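TRNA (guanine(9)-N1)-methyltransferase (PDB 4JWH) methylates the N1 atom of guanine 9 in cytoplasmic tRNA, using S-adenosyl-L-methionine as the methyl donor. Local coordinates at residues L124-Q127 / V128-H132; E202-E205 / D206-Y209. All coordinates share one frame; numbering follows the deposited sequence.

Contacts 1 and 2 lie on opposite sides of the chain's centre in a SPOUT-family methyltransferase domain, their own centres 21 Å apart and their nearest atoms about 10 Å apart, so they do not touch. Contact 1 (124-132) is a run of helix 118-137, which follows strand 105-109 of the parallel sheet; contact 2 (202-209) is the turn that leads into strand 208-212, the sheet neighbour of 105-109. Helix 254-267 touches side chains of both. Bound S-adenosyl-L-homocysteine is about 7 Å from the side chain of Gln-127 in contact 1 and about 9 Å from that of Tyr-209 in contact 2.

Contact 1 of 2, residues L124-Q127 / V128-H132; sequences LCQQ and VTRCH
Gln-126 and Arg-130 run side by side, one helical turn apart, on helix 118-137, the crossover helix of a beta-alpha-beta unit between strands 105-109 and 143-147. The Gln-126 chain stands extended, with CG anti to the backbone N (chi1 160°), which aligns its amide with the neighbouring arginine. From CB of Arg-130 outward, CB packs over the Gln-126 and Gln-127 carbonyl oxygens, and CG stays close to Gln-126 O. A bend at chi3 then brings NE beside Gln-126 CG, and Arg-130 NH2 gives a weak hydrogen bond to Gln-126 OE1 at 3.3 Å. The amide reaches the edge of the guanidinium, with the two planes turned 60° from each other. The bond is long and belongs to one of two modelled arginine conformers, so this exposed pairing is doubtful.

Beneath it, i to i+4 backbone bonds keep the helix regular. Val-128 N donates to Leu-124 O at 2.8 Å, and Arg-130 N to Gln-126 O at 2.9 Å. On the buried side, Leu-124 CD1 comes within 4.4 Å of Val-128 CG2, and Leu-124 also packs on Leu-153 of helix 151-161 and Val-254 of helix 254-267. Gln-127 OE1 accepts a weak hydrogen bond from Val-254 N, at the start of helix 254-267.

The Cys-125 carbonyl oxygen has two donors. Thr-129 N reaches Cys-125 O at 3.1 Å, and a water donates to Cys-125 O at 2.8 Å. The hydroxyl of Thr-129 lies beside its own backbone N (chi1 -58°), which turns it back toward that carbonyl and lets the same water bridge the two residues, 2.7 Å from Thr-129 OG1.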
# COMPACT_ATOMS: atom_id res chain seq x y z
N LEU A 124 -4.31 -3.88 11.13
CA LEU A 124 -4.51 -3.35 9.78
C LEU A 124 -5.11 -1.94 9.82
O LEU A 124 -4.69 -1.03 9.13
CB LEU A 124 -5.41 -4.31 8.97
CG LEU A 124 -5.70 -3.85 7.53
CD1 LEU A 124 -4.37 -3.76 6.72
CD2 LEU A 124 -6.67 -4.81 6.90
N CYS A 125 -6.07 -1.74 10.70
CA CYS A 125 -6.70 -0.45 10.77
C CYS A 125 -5.70 0.68 11.16
O CYS A 125 -5.70 1.77 10.59
CB CYS A 125 -7.84 -0.55 11.76
SG CYS A 125 -8.62 0.99 12.00
N GLN A 126 -4.83 0.39 12.14
CA GLN A 126 -3.72 1.28 12.51
C GLN A 126 -2.81 1.52 11.28
O GLN A 126 -2.41 2.64 10.99
CB GLN A 126 -2.95 0.65 13.69
CG GLN A 126 -1.52 1.15 13.94
CD GLN A 126 -0.89 0.51 15.18
OE1 GLN A 126 -0.01 -0.36 15.08
NE2 GLN A 126 -1.36 0.93 16.36
N GLN A 127 -2.55 0.46 10.54
CA GLN A 127 -1.68 0.57 9.36
C GLN A 127 -2.28 1.40 8.24
O GLN A 127 -1.55 2.15 7.59
CB GLN A 127 -1.32 -0.81 8.86
CG GLN A 127 -0.41 -1.51 9.82
CD GLN A 127 0.02 -2.86 9.37
OE1 GLN A 127 0.18 -3.11 8.18
NE2 GLN A 127 0.29 -3.74 10.32
N VAL A 128 -3.59 1.26 8.00
CA VAL A 128 -4.28 2.10 7.01
C VAL A 128 -4.17 3.56 7.40
O VAL A 128 -3.92 4.42 6.56
CB VAL A 128 -5.78 1.73 6.83
CG1 VAL A 128 -6.55 2.82 6.05
CG2 VAL A 128 -5.93 0.35 6.12
N THR A 129 -4.41 3.85 8.69
CA THR A 129 -4.27 5.22 9.22
C THR A 129 -2.84 5.76 9.02
O THR A 129 -2.66 6.91 8.62
CB THR A 129 -4.66 5.25 10.71
OG1 THR A 129 -6.01 4.77 10.86
CG2 THR A 129 -4.54 6.67 11.31
N ARG A 130 -1.83 4.92 9.28
CA ARG A 130 -0.44 5.34 9.08
C ARG A 130 -0.16 5.65 7.61
O ARG A 130 0.61 6.56 7.32
CB ARG A 130 0.59 4.33 9.65
CG ARG A 130 1.02 4.66 11.11
CD ARG A 130 2.29 3.94 11.56
NE ARG A 130 2.04 2.88 12.54
CZ ARG A 130 3.01 2.19 13.16
NH1 ARG A 130 4.28 2.47 12.90
NH2 ARG A 130 2.71 1.24 14.03
N CYS A 131 -0.81 4.93 6.68
CA CYS A 131 -0.63 5.20 5.23
C CYS A 131 -1.17 6.60 4.91
O CYS A 131 -0.50 7.39 4.22
CB CYS A 131 -1.35 4.18 4.33
SG CYS A 131 -0.67 2.46 4.34
N HIS A 132 -2.37 6.90 5.39
CA HIS A 132 -2.88 8.27 5.24
C HIS A 132 -1.95 9.32 5.87
O HIS A 132 -1.67 10.35 5.26
CB HIS A 132 -4.29 8.41 5.81
CG HIS A 132 -4.77 9.82 5.84
ND1 HIS A 132 -4.90 10.54 7.01
CD2 HIS A 132 -5.11 10.67 4.83
CE1 HIS A 132 -5.33 11.76 6.73
NE2 HIS A 132 -5.48 11.86 5.42
O HOH W 1 -7.72 3.26 9.43

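Contact 2 of 2, residues E202-E205 / D206-Y209; sequences ELDE and DKIY
Asp-204 to Lys-207 form a type I beta turn that reverses the chain just ahead of strand 208-212 in the parallel sheet, closed by Lys-207 N donating to Asp-204 O at 3.0 Å. The side chain of Tyr-209 reaches back to Leu-203 and to Asp-204, the first residue of the turn. Its hydroxyl meets the Asp-204 backbone: Asp-204 N donates to Tyr-209 OH over 2.8 Å in a nearly straight bond (175°), approaching at the ring edge. Leu-203 meets the ring differently. Its CD2 sits over the centre of one face, a CH-pi contact 4.0 Å from the centroid and 10° off the normal, while Leu-203 also packs on Leu-261 and Trp-264 of helix 254-267. A leucine in place of Tyr-209 would probably leave the Asp-204 N-H without this acceptor and Leu-203 CD2 without an aromatic face to rest on.

Across the turn, the side chains of Asp-204 and Lys-207 cross. Bends at chi2 and chi4 carry the lysine NZ round to Asp-204 OD2, where Lys-207 NZ forms a long, weak salt bridge at 3.5 Å. The other carboxylate oxygen, Asp-204 OD1, lies 2.6 Å from Asp-206 OD2, with the carboxylate planes 47° apart. Two like charges thus lie close together, and the nearby Lys-207 is likely to offset part of that charge. The Glu-205 carboxylate is hydrogen-bonded to Ser-102 OG and Ser-103 N, fastening the turn to the chain ahead of strand 105-109. A water lies 2.7 Å from Lys-207 O and 3.1 Å from Glu-205 O, with more acceptors around it than it has protons.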
# COMPACT_ATOMS: atom_id res chain seq x y z
N GLU A 202 11.40 1.37 -10.34
CA GLU A 202 10.97 2.75 -10.38
C GLU A 202 9.45 2.80 -10.33
O GLU A 202 8.78 1.93 -10.92
CB GLU A 202 11.43 3.39 -11.68
CG GLU A 202 12.82 4.02 -11.61
CD GLU A 202 13.07 4.90 -12.79
OE1 GLU A 202 13.26 4.33 -13.90
OE2 GLU A 202 13.07 6.15 -12.63
N LEU A 203 8.90 3.81 -9.66
CA LEU A 203 7.46 4.02 -9.71
C LEU A 203 7.13 4.94 -10.86
O LEU A 203 7.65 6.04 -10.94
CB LEU A 203 6.90 4.57 -8.39
CG LEU A 203 7.32 3.78 -7.14
CD1 LEU A 203 6.92 4.48 -5.86
CD2 LEU A 203 6.73 2.39 -7.17
N ASP A 204 6.25 4.46 -11.72
CA ASP A 204 5.84 5.11 -12.96
C ASP A 204 4.70 6.11 -12.65
O ASP A 204 3.70 5.73 -12.06
CB ASP A 204 5.26 3.99 -13.82
CG ASP A 204 5.75 4.00 -15.21
OD1 ASP A 204 5.45 4.97 -15.94
OD2 ASP A 204 6.36 2.97 -15.61
N GLU A 205 4.84 7.36 -13.08
CA GLU A 205 3.75 8.32 -12.86
C GLU A 205 2.38 7.90 -13.42
O GLU A 205 1.36 8.40 -12.95
CB GLU A 205 4.12 9.75 -13.34
CG GLU A 205 5.00 10.62 -12.37
CD GLU A 205 4.38 10.93 -10.98
OE1 GLU A 205 3.35 11.65 -10.90
OE2 GLU A 205 4.96 10.48 -9.94
N ASP A 206 2.35 7.02 -14.42
CA ASP A 206 1.04 6.68 -15.01
C ASP A 206 0.50 5.34 -14.49
O ASP A 206 -0.59 4.88 -14.91
CB ASP A 206 1.04 6.81 -16.57
CG ASP A 206 1.94 5.80 -17.25
OD1 ASP A 206 1.67 5.39 -18.41
OD2 ASP A 206 2.94 5.38 -16.61
N LYS A 207 1.20 4.75 -13.50
CA LYS A 207 0.80 3.44 -12.99
C LYS A 207 0.05 3.47 -11.65
O LYS A 207 -0.03 4.49 -10.94
CB LYS A 207 2.02 2.50 -12.92
CG LYS A 207 2.70 2.27 -14.31
CD LYS A 207 1.88 1.36 -15.19
CE LYS A 207 2.51 1.16 -16.54
NZ LYS A 207 3.91 0.63 -16.43
N ILE A 208 -0.51 2.32 -11.29
CA ILE A 208 -1.37 2.23 -10.16
C ILE A 208 -0.85 1.05 -9.40
O ILE A 208 -0.84 -0.06 -9.92
CB ILE A 208 -2.84 2.05 -10.60
CG1 ILE A 208 -3.29 3.27 -11.43
CG2 ILE A 208 -3.72 1.84 -9.39
CD1 ILE A 208 -4.62 3.06 -12.14
N TYR A 209 -0.36 1.28 -8.18
CA TYR A 209 0.35 0.23 -7.41
C TYR A 209 -0.56 -0.29 -6.34
O TYR A 209 -1.16 0.50 -5.65
CB TYR A 209 1.67 0.77 -6.82
CG TYR A 209 2.59 1.11 -7.96
CD1 TYR A 209 3.28 0.09 -8.63
CD2 TYR A 209 2.69 2.42 -8.44
CE1 TYR A 209 4.10 0.39 -9.72
CE2 TYR A 209 3.49 2.72 -9.53
CZ TYR A 209 4.19 1.69 -10.17
OH TYR A 209 4.99 1.96 -11.25
O HOH W 2 -1.09 6.73 -12.07